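Local atomic coordinates of chemotaxis transducer (Pseudomonas aeruginosa, PDB entry 6GCV), a protein that probably senses nitrate by binding it directly in its PilJ-type ligand-binding domain and so guides the chemotaxis of the bacterium. Residues 18-23 and 131-136; 28-33 and 52-57; 63-68 and 72-77; 101-106 and 110-115. All blocks are in the same frame, centred on the assembly; numbering follows the deposited sequence.

Interaction 1: 18-23 and 131-136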
loop_
_atom_site.group_PDB
_atom_site.type_symbol
_atom_site.label_atom_id
_atom_site.label_comp_id
_atom_site.label_asym_id
_atom_site.label_seq_id
_atom_site.Cartn_x
_atom_site.Cartn_y
_atom_site.Cartn_z
ATOM N N PRO A 18 -9.825 -10.634 -11.697
ATOM C CA PRO A 18 -8.982 -10.449 -10.520
ATOM C C PRO A 18 -8.104 -9.217 -10.641
ATOM O O PRO A 18 -7.830 -8.572 -9.626
ATOM C CB PRO A 18 -8.126 -11.720 -10.495
ATOM C CG PRO A 18 -8.953 -12.737 -11.189
ATOM C CD PRO A 18 -9.740 -11.999 -12.246
ATOM N N GLU A 19 -7.645 -8.904 -11.857
ATOM C CA GLU A 19 -6.791 -7.744 -12.048
ATOM C C GLU A 19 -7.516 -6.443 -11.662
ATOM O O GLU A 19 -6.887 -5.500 -11.190
ATOM C CB GLU A 19 -6.263 -7.701 -13.472
ATOM C CG GLU A 19 -5.517 -6.430 -13.849
ATOM C CD GLU A 19 -4.224 -6.167 -13.140
ATOM O OE1 GLU A 19 -3.867 -6.816 -12.153
ATOM O OE2 GLU A 19 -3.544 -5.218 -13.605
ATOM N N THR A 20 -8.842 -6.387 -11.846
ATOM C CA THR A 20 -9.589 -5.187 -11.440
ATOM C C THR A 20 -9.426 -4.937 -9.928
ATOM O O THR A 20 -9.157 -3.818 -9.479
ATOM C CB THR A 20 -11.080 -5.303 -11.806
ATOM O OG1 THR A 20 -11.199 -5.566 -13.210
ATOM C CG2 THR A 20 -11.849 -4.073 -11.457
ATOM N N ILE A 21 -9.587 -6.004 -9.149
ATOM C CA ILE A 21 -9.452 -5.923 -7.699
ATOM C C ILE A 21 -7.983 -5.657 -7.298
ATOM O O ILE A 21 -7.710 -4.913 -6.361
ATOM C CB ILE A 21 -10.036 -7.173 -7.001
ATOM C CG1 ILE A 21 -11.530 -7.329 -7.299
ATOM C CG2 ILE A 21 -9.790 -7.134 -5.498
ATOM C CD1 ILE A 21 -12.389 -6.183 -6.834
ATOM N N ASN A 22 -7.049 -6.260 -8.022
ATOM C CA ASN A 22 -5.629 -6.008 -7.789
ATOM C C ASN A 22 -5.268 -4.538 -7.955
ATOM O O ASN A 22 -4.587 -3.948 -7.109
ATOM C CB ASN A 22 -4.754 -6.861 -8.697
ATOM C CG ASN A 22 -3.288 -6.685 -8.418
ATOM O OD1 ASN A 22 -2.876 -6.747 -7.261
ATOM N ND2 ASN A 22 -2.501 -6.414 -9.445
ATOM N N VAL A 23 -5.749 -3.936 -9.047
ATOM C CA VAL A 23 -5.452 -2.549 -9.341
ATOM C C VAL A 23 -6.063 -1.629 -8.280
ATOM O O VAL A 23 -5.408 -0.691 -7.809
ATOM C CB VAL A 23 -5.898 -2.212 -10.772
ATOM C CG1 VAL A 23 -5.995 -0.731 -11.022
ATOM C CG2 VAL A 23 -4.963 -2.864 -11.772
ATOM N N SER A 131 -13.544 -2.602 -0.775
ATOM C CA SER A 131 -14.611 -3.371 -0.116
ATOM C C SER A 131 -15.889 -3.362 -0.938
ATOM O O SER A 131 -16.537 -4.410 -1.104
ATOM C CB SER A 131 -14.899 -2.799 1.260
ATOM O OG SER A 131 -13.801 -3.022 2.132
ATOM N N LEU A 132 -16.278 -2.198 -1.437
ATOM C CA LEU A 132 -17.507 -2.127 -2.247
ATOM C C LEU A 132 -17.370 -2.934 -3.535
ATOM O O LEU A 132 -18.319 -3.606 -3.984
ATOM C CB LEU A 132 -17.835 -0.677 -2.582
ATOM C CG LEU A 132 -18.267 0.195 -1.412
ATOM C CD1 LEU A 132 -18.331 1.638 -1.899
ATOM C CD2 LEU A 132 -19.611 -0.217 -0.857
ATOM N N MET A 133 -16.206 -2.833 -4.160
ATOM C CA MET A 133 -15.942 -3.593 -5.401
ATOM C C MET A 133 -16.012 -5.085 -5.156
ATOM O O MET A 133 -16.655 -5.807 -5.920
ATOM C CB MET A 133 -14.605 -3.207 -6.005
ATOM C CG MET A 133 -14.600 -1.799 -6.580
ATOM S SD MET A 133 -12.943 -1.257 -7.076
ATOM C CE MET A 133 -12.604 -2.369 -8.427
ATOM N N SER A 134 -15.405 -5.530 -4.058
ATOM C CA SER A 134 -15.398 -6.948 -3.742
ATOM C C SER A 134 -16.785 -7.450 -3.387
ATOM O O SER A 134 -17.160 -8.546 -3.755
ATOM C CB SER A 134 -14.429 -7.227 -2.600
ATOM O OG SER A 134 -13.139 -7.040 -3.072
ATOM N N ALA A 135 -17.556 -6.634 -2.681
ATOM C CA ALA A 135 -18.911 -7.033 -2.316
ATOM C C ALA A 135 -19.753 -7.328 -3.569
ATOM O O ALA A 135 -20.470 -8.231 -3.609
ATOM C CB ALA A 135 -19.584 -5.965 -1.472
ATOM N N ARG A 136 -19.542 -6.402 -4.551
ATOM C CA ARG A 136 -20.343 -6.560 -5.790
ATOM C C ARG A 136 -19.824 -7.733 -6.609
ATOM O O ARG A 136 -20.604 -8.479 -7.182
ATOM C CB ARG A 136 -20.253 -5.277 -6.628
ATOM C CG ARG A 136 -20.924 -5.304 -7.991
ATOM C CD ARG A 136 -22.313 -5.910 -8.013
ATOM N NE ARG A 136 -22.877 -5.732 -9.340
ATOM C CZ ARG A 136 -22.701 -6.586 -10.334
ATOM N NH1 ARG A 136 -22.041 -7.712 -10.118
ATOM N NH2 ARG A 136 -23.228 -6.330 -11.522
#

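Interaction 2: 28-33 and 52-57. With NO3 (nitrate ion), chain D.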
loop_
_atom_site.group_PDB
_atom_site.type_symbol
_atom_site.label_atom_id
_atom_site.label_comp_id
_atom_site.label_asym_id
_atom_site.label_seq_id
_atom_site.Cartn_x
_atom_site.Cartn_y
_atom_site.Cartn_z
ATOM N N ARG A 28 -4.237 1.565 -2.615
ATOM C CA ARG A 28 -3.983 1.711 -1.187
ATOM C C ARG A 28 -2.483 1.830 -0.934
ATOM O O ARG A 28 -2.003 2.765 -0.269
ATOM C CB ARG A 28 -4.530 0.519 -0.396
ATOM C CG ARG A 28 -6.034 0.276 -0.561
ATOM C CD ARG A 28 -6.519 -0.910 0.262
ATOM N NE ARG A 28 -5.912 -2.158 -0.209
ATOM C CZ ARG A 28 -6.372 -3.371 0.121
ATOM N NH1 ARG A 28 -7.467 -3.488 0.853
ATOM N NH2 ARG A 28 -5.768 -4.463 -0.340
ATOM N N MET A 29 -1.733 0.910 -1.501
ATOM C CA MET A 29 -0.281 0.932 -1.377
ATOM C C MET A 29 0.312 2.207 -1.974
ATOM O O MET A 29 1.187 2.829 -1.346
ATOM C CB MET A 29 0.303 -0.300 -2.049
ATOM C CG MET A 29 1.811 -0.397 -2.015
ATOM S SD MET A 29 2.643 0.571 -3.306
ATOM C CE MET A 29 2.184 -0.347 -4.746
ATOM N N LEU A 30 -0.157 2.576 -3.174
ATOM C CA LEU A 30 0.467 3.711 -3.831
ATOM C C LEU A 30 0.294 4.985 -3.008
ATOM O O LEU A 30 1.208 5.823 -2.954
ATOM C CB LEU A 30 -0.076 3.884 -5.246
ATOM C CG LEU A 30 0.320 2.775 -6.230
ATOM C CD1 LEU A 30 -0.519 2.847 -7.477
ATOM C CD2 LEU A 30 1.789 2.818 -6.596
ATOM N N SER A 31 -0.869 5.145 -2.387
ATOM C CA SER A 31 -1.086 6.319 -1.556
ATOM C C SER A 31 -0.033 6.459 -0.465
ATOM O O SER A 31 0.314 7.574 -0.083
ATOM C CB SER A 31 -2.509 6.303 -0.967
ATOM O OG SER A 31 -2.661 5.398 0.130
ATOM N N GLN A 32 0.410 5.327 0.058
ATOM C CA GLN A 32 1.405 5.326 1.124
ATOM C C GLN A 32 2.846 5.481 0.581
ATOM O O GLN A 32 3.660 6.194 1.169
ATOM C CB GLN A 32 1.246 4.062 1.972
ATOM C CG GLN A 32 -0.150 3.922 2.536
ATOM C CD GLN A 32 -0.532 5.099 3.362
ATOM O OE1 GLN A 32 0.018 5.259 4.450
ATOM N NE2 GLN A 32 -1.425 5.955 2.849
ATOM N N LYS A 33 3.113 4.808 -0.529
ATOM C CA LYS A 33 4.423 4.944 -1.186
ATOM C C LYS A 33 4.727 6.386 -1.551
ATOM O O LYS A 33 5.846 6.875 -1.335
ATOM C CB LYS A 33 4.491 4.009 -2.407
ATOM C CG LYS A 33 5.844 3.998 -3.121
ATOM C CD LYS A 33 5.888 2.879 -4.153
ATOM C CE LYS A 33 7.270 2.754 -4.773
ATOM N NZ LYS A 33 7.391 3.688 -5.911
ATOM N N ALA A 52 7.054 11.303 -8.919
ATOM C CA ALA A 52 6.239 11.484 -10.108
ATOM C C ALA A 52 5.751 10.173 -10.642
ATOM O O ALA A 52 4.590 10.063 -11.061
ATOM C CB ALA A 52 6.981 12.273 -11.178
ATOM N N ALA A 53 6.632 9.182 -10.713
ATOM C CA ALA A 53 6.230 7.897 -11.268
ATOM C C ALA A 53 5.150 7.216 -10.434
ATOM O O ALA A 53 4.221 6.595 -10.977
ATOM C CB ALA A 53 7.446 7.019 -11.421
ATOM N N THR A 54 5.263 7.303 -9.110
ATOM C CA THR A 54 4.257 6.697 -8.226
ATOM C C THR A 54 2.897 7.377 -8.373
ATOM O O THR A 54 1.847 6.718 -8.463
ATOM C CB THR A 54 4.731 6.722 -6.758
ATOM O OG1 THR A 54 6.015 6.082 -6.716
ATOM C CG2 THR A 54 3.763 6.023 -5.876
ATOM N N ILE A 55 2.911 8.706 -8.416
ATOM C CA ILE A 55 1.691 9.471 -8.641
ATOM C C ILE A 55 1.074 9.083 -9.995
ATOM O O ILE A 55 -0.131 8.884 -10.086
ATOM C CB ILE A 55 1.966 10.977 -8.549
ATOM C CG1 ILE A 55 2.314 11.351 -7.103
ATOM C CG2 ILE A 55 0.793 11.782 -9.073
ATOM C CD1 ILE A 55 2.778 12.756 -6.911
ATOM N N ALA A 56 1.900 8.933 -11.024
ATOM C CA ALA A 56 1.410 8.545 -12.346
ATOM C C ALA A 56 0.783 7.168 -12.333
ATOM O O ALA A 56 -0.258 6.949 -12.956
ATOM C CB ALA A 56 2.513 8.617 -13.389
ATOM N N GLN A 57 1.371 6.232 -11.583
ATOM C CA GLN A 57 0.753 4.888 -11.478
ATOM C C GLN A 57 -0.642 4.991 -10.846
ATOM O O GLN A 57 -1.603 4.333 -11.298
ATOM C CB GLN A 57 1.634 3.948 -10.679
ATOM C CG GLN A 57 2.914 3.513 -11.322
ATOM C CD GLN A 57 2.760 2.489 -12.420
ATOM O OE1 GLN A 57 1.666 2.066 -12.819
ATOM N NE2 GLN A 57 3.899 2.091 -12.945
HETATM N N NO3 D . -2.749 -3.320 -1.638
HETATM O O1 NO3 D . -3.461 -4.225 -2.108
HETATM O O2 NO3 D . -1.615 -3.028 -2.183
HETATM O O3 NO3 D . -3.038 -2.634 -0.602
#

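Interaction 3: 63-68 and 72-77. With ACT (acetate ion), chain F.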
loop_
_atom_site.group_PDB
_atom_site.type_symbol
_atom_site.label_atom_id
_atom_site.label_comp_id
_atom_site.label_asym_id
_atom_site.label_seq_id
_atom_site.Cartn_x
_atom_site.Cartn_y
_atom_site.Cartn_z
ATOM N N ALA A 63 -7.887 6.253 -13.628
ATOM C CA ALA A 63 -8.569 6.418 -14.905
ATOM C C ALA A 63 -9.034 5.067 -15.446
ATOM O O ALA A 63 -10.141 4.960 -15.999
ATOM C CB ALA A 63 -7.660 7.120 -15.902
ATOM N N ASP A 64 -8.229 4.022 -15.283
ATOM C CA ASP A 64 -8.626 2.695 -15.698
ATOM C C ASP A 64 -9.861 2.202 -14.955
ATOM O O ASP A 64 -10.718 1.529 -15.545
ATOM C CB ASP A 64 -7.468 1.713 -15.523
ATOM C CG ASP A 64 -6.310 1.954 -16.495
ATOM O OD1 ASP A 64 -6.529 2.581 -17.555
ATOM O OD2 ASP A 64 -5.191 1.444 -16.211
ATOM N N LEU A 65 -9.934 2.460 -13.649
ATOM C CA LEU A 65 -11.097 2.050 -12.860
ATOM C C LEU A 65 -12.342 2.850 -13.253
ATOM O O LEU A 65 -13.461 2.321 -13.211
ATOM C CB LEU A 65 -10.801 2.210 -11.368
ATOM C CG LEU A 65 -9.754 1.238 -10.790
ATOM C CD1 LEU A 65 -9.267 1.703 -9.439
ATOM C CD2 LEU A 65 -10.335 -0.149 -10.690
ATOM N N ASP A 66 -12.154 4.103 -13.662
ATOM C CA ASP A 66 -13.284 4.940 -14.045
ATOM C C ASP A 66 -13.842 4.567 -15.418
ATOM O O ASP A 66 -15.049 4.627 -15.634
ATOM C CB ASP A 66 -12.849 6.396 -14.138
ATOM C CG ASP A 66 -12.673 7.074 -12.788
ATOM O OD1 ASP A 66 -13.162 6.596 -11.743
ATOM O OD2 ASP A 66 -12.042 8.157 -12.777
ATOM N N ALA A 67 -12.959 4.226 -16.354
ATOM C CA ALA A 67 -13.336 4.019 -17.756
ATOM C C ALA A 67 -13.278 2.590 -18.256
ATOM O O ALA A 67 -13.844 2.274 -19.304
ATOM C CB ALA A 67 -12.477 4.889 -18.650
ATOM N N GLY A 68 -12.621 1.728 -17.489
ATOM C CA GLY A 68 -12.242 0.418 -17.970
ATOM C C GLY A 68 -11.018 0.500 -18.830
ATOM O O GLY A 68 -10.722 1.560 -19.422
ATOM N N ARG A 72 -5.487 -3.795 -20.230
ATOM C CA ARG A 72 -4.987 -4.077 -18.894
ATOM C C ARG A 72 -5.875 -5.050 -18.108
ATOM O O ARG A 72 -5.526 -5.476 -17.010
ATOM C CB ARG A 72 -4.861 -2.773 -18.120
ATOM C CG ARG A 72 -3.965 -2.862 -16.912
ATOM C CD ARG A 72 -3.901 -1.533 -16.169
ATOM N NE ARG A 72 -2.941 -1.614 -15.080
ATOM C CZ ARG A 72 -2.798 -0.704 -14.118
ATOM N NH1 ARG A 72 -3.588 0.353 -14.069
ATOM N NH2 ARG A 72 -1.916 -0.890 -13.158
ATOM N N ASN A 73 -7.020 -5.402 -18.677
ATOM C CA ASN A 73 -7.975 -6.303 -18.035
ATOM C C ASN A 73 -8.538 -5.704 -16.751
ATOM O O ASN A 73 -8.651 -6.408 -15.718
ATOM C CB ASN A 73 -7.372 -7.690 -17.798
ATOM C CG ASN A 73 -8.407 -8.754 -17.554
ATOM O OD1 ASN A 73 -8.098 -9.790 -16.964
ATOM N ND2 ASN A 73 -9.648 -8.505 -17.969
ATOM N N VAL A 74 -8.843 -4.415 -16.808
ATOM C CA VAL A 74 -9.522 -3.731 -15.723
ATOM C C VAL A 74 -10.932 -3.424 -16.178
ATOM O O VAL A 74 -11.140 -2.714 -17.166
ATOM C CB VAL A 74 -8.798 -2.432 -15.306
ATOM C CG1 VAL A 74 -9.596 -1.647 -14.281
ATOM C CG2 VAL A 74 -7.408 -2.738 -14.755
ATOM N N SER A 75 -11.897 -3.960 -15.451
ATOM C CA SER A 75 -13.327 -3.767 -15.725
ATOM C C SER A 75 -13.824 -2.414 -15.196
ATOM O O SER A 75 -13.462 -2.021 -14.097
ATOM C CB SER A 75 -14.131 -4.894 -15.014
ATOM O OG SER A 75 -13.599 -6.208 -15.268
ATOM N N ARG A 76 -14.702 -1.730 -15.937
ATOM C CA ARG A 76 -15.399 -0.568 -15.376
ATOM C C ARG A 76 -16.553 -1.151 -14.580
ATOM O O ARG A 76 -17.311 -1.974 -15.081
ATOM C CB ARG A 76 -15.921 0.380 -16.467
ATOM C CG ARG A 76 -16.659 1.601 -15.904
ATOM C CD ARG A 76 -17.284 2.459 -16.989
ATOM N NE ARG A 76 -18.161 1.709 -17.881
ATOM C CZ ARG A 76 -19.452 1.465 -17.663
ATOM N NH1 ARG A 76 -20.070 1.912 -16.572
ATOM N NH2 ARG A 76 -20.137 0.766 -18.562
ATOM N N MET A 77 -16.735 -0.700 -13.344
ATOM C CA MET A 77 -17.835 -1.137 -12.529
ATOM C C MET A 77 -18.769 0.041 -12.372
ATOM O O MET A 77 -18.442 1.027 -11.715
ATOM C CB MET A 77 -17.360 -1.657 -11.184
ATOM C CG MET A 77 -16.414 -2.835 -11.278
ATOM S SD MET A 77 -15.959 -3.555 -9.651
ATOM C CE MET A 77 -17.466 -4.462 -9.273
HETATM C C ACT F . 0.061 -3.112 -15.518
HETATM O O ACT F . 1.062 -3.077 -14.766
HETATM O OXT ACT F . -1.006 -3.682 -15.181
HETATM C CH3 ACT F . 0.139 -2.426 -16.858
HETATM O O HOH W 1 -13.908 -0.181 -12.179
#

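Interaction 4: 101-106 and 110-115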
loop_
_atom_site.group_PDB
_atom_site.type_symbol
_atom_site.label_atom_id
_atom_site.label_comp_id
_atom_site.label_asym_id
_atom_site.label_seq_id
_atom_site.Cartn_x
_atom_site.Cartn_y
_atom_site.Cartn_z
ATOM N N ASP A 101 2.947 17.676 -3.175
ATOM C CA ASP A 101 3.811 18.600 -3.859
ATOM C C ASP A 101 4.449 19.593 -2.893
ATOM O O ASP A 101 5.588 19.957 -3.065
ATOM C CB ASP A 101 2.956 19.355 -4.894
ATOM C CG ASP A 101 3.743 20.330 -5.752
ATOM O OD1 ASP A 101 4.987 20.448 -5.633
ATOM O OD2 ASP A 101 3.080 20.992 -6.576
ATOM N N GLN A 102 3.685 20.039 -1.900
ATOM C CA GLN A 102 4.197 20.966 -0.888
ATOM C C GLN A 102 5.151 20.259 0.089
ATOM O O GLN A 102 6.218 20.776 0.400
ATOM C CB GLN A 102 3.054 21.589 -0.121
ATOM C CG GLN A 102 2.187 22.492 -0.987
ATOM C CD GLN A 102 2.982 23.586 -1.655
ATOM O OE1 GLN A 102 2.938 23.745 -2.888
ATOM N NE2 GLN A 102 3.701 24.354 -0.868
ATOM N N VAL A 103 4.766 19.083 0.572
ATOM C CA VAL A 103 5.607 18.324 1.489
ATOM C C VAL A 103 6.960 18.071 0.911
ATOM O O VAL A 103 7.978 18.174 1.597
ATOM C CB VAL A 103 4.915 17.006 1.888
ATOM C CG1 VAL A 103 5.882 16.055 2.612
ATOM C CG2 VAL A 103 3.703 17.320 2.764
ATOM N N ALA A 104 6.999 17.730 -0.372
ATOM C CA ALA A 104 8.241 17.353 -1.035
ATOM C C ALA A 104 9.255 18.500 -1.209
ATOM O O ALA A 104 10.388 18.233 -1.593
ATOM C CB ALA A 104 7.919 16.728 -2.378
ATOM N N GLN A 105 8.826 19.739 -0.996
ATOM C CA GLN A 105 9.691 20.905 -1.108
ATOM C C GLN A 105 10.302 21.214 0.269
ATOM O O GLN A 105 9.582 21.609 1.178
ATOM C CB GLN A 105 8.890 22.107 -1.579
ATOM C CG GLN A 105 8.339 21.983 -2.976
ATOM C CD GLN A 105 7.459 23.135 -3.343
ATOM O OE1 GLN A 105 7.874 24.273 -3.261
ATOM N NE2 GLN A 105 6.285 22.853 -3.800
ATOM N N PRO A 106 11.621 21.030 0.433
ATOM C CA PRO A 106 12.187 21.187 1.771
ATOM C C PRO A 106 11.923 22.495 2.457
ATOM O O PRO A 106 11.870 22.537 3.677
ATOM C CB PRO A 106 13.674 20.927 1.557
ATOM C CG PRO A 106 13.697 19.991 0.385
ATOM C CD PRO A 106 12.611 20.515 -0.520
ATOM N N VAL A 110 4.282 23.690 5.698
ATOM C CA VAL A 110 3.237 22.664 5.649
ATOM C C VAL A 110 2.852 22.268 7.049
ATOM O O VAL A 110 3.570 22.546 8.009
ATOM C CB VAL A 110 3.672 21.389 4.904
ATOM C CG1 VAL A 110 4.041 21.667 3.475
ATOM C CG2 VAL A 110 4.840 20.752 5.604
ATOM N N ASP A 111 1.719 21.589 7.159
ATOM C CA ASP A 111 1.274 20.997 8.427
ATOM C C ASP A 111 1.460 19.487 8.306
ATOM O O ASP A 111 0.643 18.821 7.669
ATOM C CB ASP A 111 -0.192 21.350 8.652
ATOM C CG ASP A 111 -0.782 20.696 9.890
ATOM O OD1 ASP A 111 -0.096 19.914 10.567
ATOM O OD2 ASP A 111 -1.973 20.991 10.155
ATOM N N LEU A 112 2.547 18.956 8.864
ATOM C CA LEU A 112 2.853 17.548 8.650
ATOM C C LEU A 112 1.855 16.608 9.342
ATOM O O LEU A 112 1.590 15.542 8.845
ATOM C CB LEU A 112 4.282 17.211 9.102
ATOM C CG LEU A 112 5.381 17.768 8.212
ATOM C CD1 LEU A 112 6.718 17.496 8.853
ATOM C CD2 LEU A 112 5.306 17.169 6.808
ATOM N N ARG A 113 1.289 17.037 10.470
ATOM C CA ARG A 113 0.254 16.234 11.110
ATOM C C ARG A 113 -1.016 16.213 10.272
ATOM O O ARG A 113 -1.669 15.172 10.131
ATOM C CB ARG A 113 -0.083 16.765 12.520
ATOM C CG ARG A 113 1.095 16.836 13.476
ATOM C CD ARG A 113 1.155 15.599 14.316
ATOM N NE ARG A 113 2.352 15.518 15.131
ATOM C CZ ARG A 113 2.697 14.382 15.720
ATOM N NH1 ARG A 113 3.776 14.314 16.434
ATOM N NH2 ARG A 113 1.945 13.305 15.594
ATOM N N GLY A 114 -1.350 17.346 9.668
ATOM C CA GLY A 114 -2.491 17.402 8.767
ATOM C C GLY A 114 -2.277 16.511 7.552
ATOM O O GLY A 114 -3.189 15.826 7.089
ATOM N N PHE A 115 -1.055 16.495 7.040
ATOM C CA PHE A 115 -0.696 15.642 5.916
ATOM C C PHE A 115 -0.887 14.159 6.246
ATOM O O PHE A 115 -1.473 13.389 5.474
ATOM C CB PHE A 115 0.731 15.936 5.482
ATOM C CG PHE A 115 1.250 14.990 4.461
ATOM C CD1 PHE A 115 0.700 14.937 3.202
ATOM C CD2 PHE A 115 2.288 14.130 4.778
ATOM C CE1 PHE A 115 1.206 14.068 2.271
ATOM C CE2 PHE A 115 2.798 13.283 3.827
ATOM C CZ PHE A 115 2.241 13.251 2.595
#

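Interaction 1: 18-23 and 131-136
The methyl end of M133 and the methyl branch of T20 make the closest meeting here, with M133 CE 3.6 Å from T20 CG2 and the two side chains crossing at about a right angle. T20 can offer that methyl because CG2 lies anti to the backbone N, while M133 folds at its thioether (chi3 66°) and carries CE in toward the other helix. Alongside, I21 runs past M133 in the opposite direction, I21 CD1 resting 3.8 Å from M133 CB and 3.9 Å from S134 OG; I21 has two modelled conformers, so these two distances describe one of them. The axes of the two short segments are nearly antiparallel (164°), 10.4 Å apart at their closest.

One shell out, T20 OG1 is hydrogen-bonded to S17 OG, and S134 OG makes a weak bond to V130 O of its own helix. M133 also packs on L65, I82 and M77. On another side of helix 18-42, N22 OD1 reaches R28 NH1 of the second subunit. No hydrogen bond joins 18-23 to 131-136: both hydroxyls turn their polar atoms to other partners, so that between these segments the contact is made by van der Waals packing, chiefly of methyl and methylene groups.

Interaction 2: 28-33 and 52-57
Helices 18-42 and 48-67 are the first two of an antiparallel four-helix bundle, and they meet here where L30 and K33 reach T54 and Q57, with axes 9.4 Å apart and at 156°. Another face of 28-33 borders the nitrate at the subunit interface. L30 spreads its two methyls over the partner helix: L30 CD2 lies 3.8 Å from T54 CG2, and L30 CD1 is 4.0 Å from Q57 CB. One turn on, K33 leaves the backbone extended and bends only at its last torsion, which swings the ammonium group onto T54, K33 NZ donating to T54 OG1 at 2.9 Å.

T54 OG1 accepts from K33 and also lies in hydrogen-bonding range of E37 OE1 and A50 O, and E37 OE2 pairs with K33 NZ in a salt bridge. E37 is one of the sodium ligands with D47, so K33 and T54 form part of the second shell of that metal site.

S31 OG donates to R28 O within the helix. R28 NH1 is held by N127 OD1 and by N22 OD1 of the second subunit. The nitrate sits at the edge of the R28 guanidinium, near its plane, and also takes a bond from R28 NH2 of the second subunit, an arrangement consistent with nitrate sensing by a dimer. The two bonds from R28 of this chain are unequal in shape: NE to nitrate O3 is bent (134°), whereas NH2 to nitrate O1, at 2.9 Å, is practically straight (179°).

Interaction 3: 63-68 and 72-77
This is the turn in which helix 48-67 ends and the chain doubles back along it toward helix 80-103, tied by a D64-R72 salt bridge and by V74 lying against the last helical turn. R72 stretches out from CG to NE and comes across D64 at about a right angle, its NH1 giving a bond of 2.9 Å to the anti lone pair of D64 OD2, with the carboxylate and guanidinium planes 71° apart. A different edge of the guanidinium, at NE, serves an acetate, R72 NE to acetate OXT being 2.8 Å, and S61 OG takes a further bond from NH1. D64 OD1, meanwhile, is held by N69 ND2.

V74 CG1 sits 3.6 Å from D64 O and reaches L65 CD2 at 4.0 Å. G68 leaves the helix with positive phi (79°), and its CA makes a CA-H...O contact of 3.4 Å with V74 O. R76 lays its aliphatic part along the helix end, R76 CD standing 3.4 Å from D66 O. A water bridges the two segments, donating to L65 O and S75 O, each at 2.7 Å, and accepting a weak bond from M77 N. The turn closes with N73, whose phi is positive, and V74 both facing N69, the pattern of a G1 beta bulge.

Interaction 4: 101-106 and 110-115
V103 stands over the flat face of F115, and the contact is organised round that methyl-on-ring geometry. V103 CG2 hangs 3.8 Å from the centroid of the F115 ring and only 13° off its normal, a CH-pi contact made near the middle of the ring and not at a rim. The two side chains cross at about a right angle. CG anti to the backbone N (chi1 172°) carries the F115 ring toward V103, and chi2 of 65° turns its face to the methyl.

The same methyl is touched more loosely from two other directions: V110 CG1 and L112 CD2 each come to 4.4 Å from V103 CG2. V110, for which two conformers are modelled, also places CG1 3.7 Å from Q102 CB in the conformer described here, covering the methylene part of Q102.

Polar groups settle each side of the connection without crossing the contact. D111 is the N-cap of helix 112-137: its OD1 accepts from G114 N at 3.0 Å, the donor approaching from above the carboxylate plane. Within 101-106, Q105 NE2 reaches back to D101 O, at 3.1 Å, tying the chain leaving helix 80-103 to its last turn.

Around this packing, helix 18-42 places L39 on V103 and A35 on F115, and its R42 NH1 bonds to V103 O. The second subunit reaches the start of helix 112-137 through Q40, whose NE2 bonds to L112 O. The contact thus closes the connection between helices 80-103 and 112-137 at one end of the bundle, with helix 18-42 packed against it.

Interactions 1 and 3 lie at one end of the bundle, with centres 11 Å apart, and touch: T20 OG1 and S75 N are 2.8 Å apart, a probable hydrogen bond. Interaction 4 sits beyond the chain's centre, its centre about 31 Å from those of both. Interaction 2 lies between, about 18 Å from interactions 1 and 3 and 16 Å from interaction 4, measured between centres, and it carries the nitrate. Segment 18-23 also reaches that site across the dimer: N22 of one subunit bonds to R28 of the other, and may so help to position it. The sodium lies between interactions 2 and 4, about 8 Å from the T54 side chain and about 10 Å from that of V103.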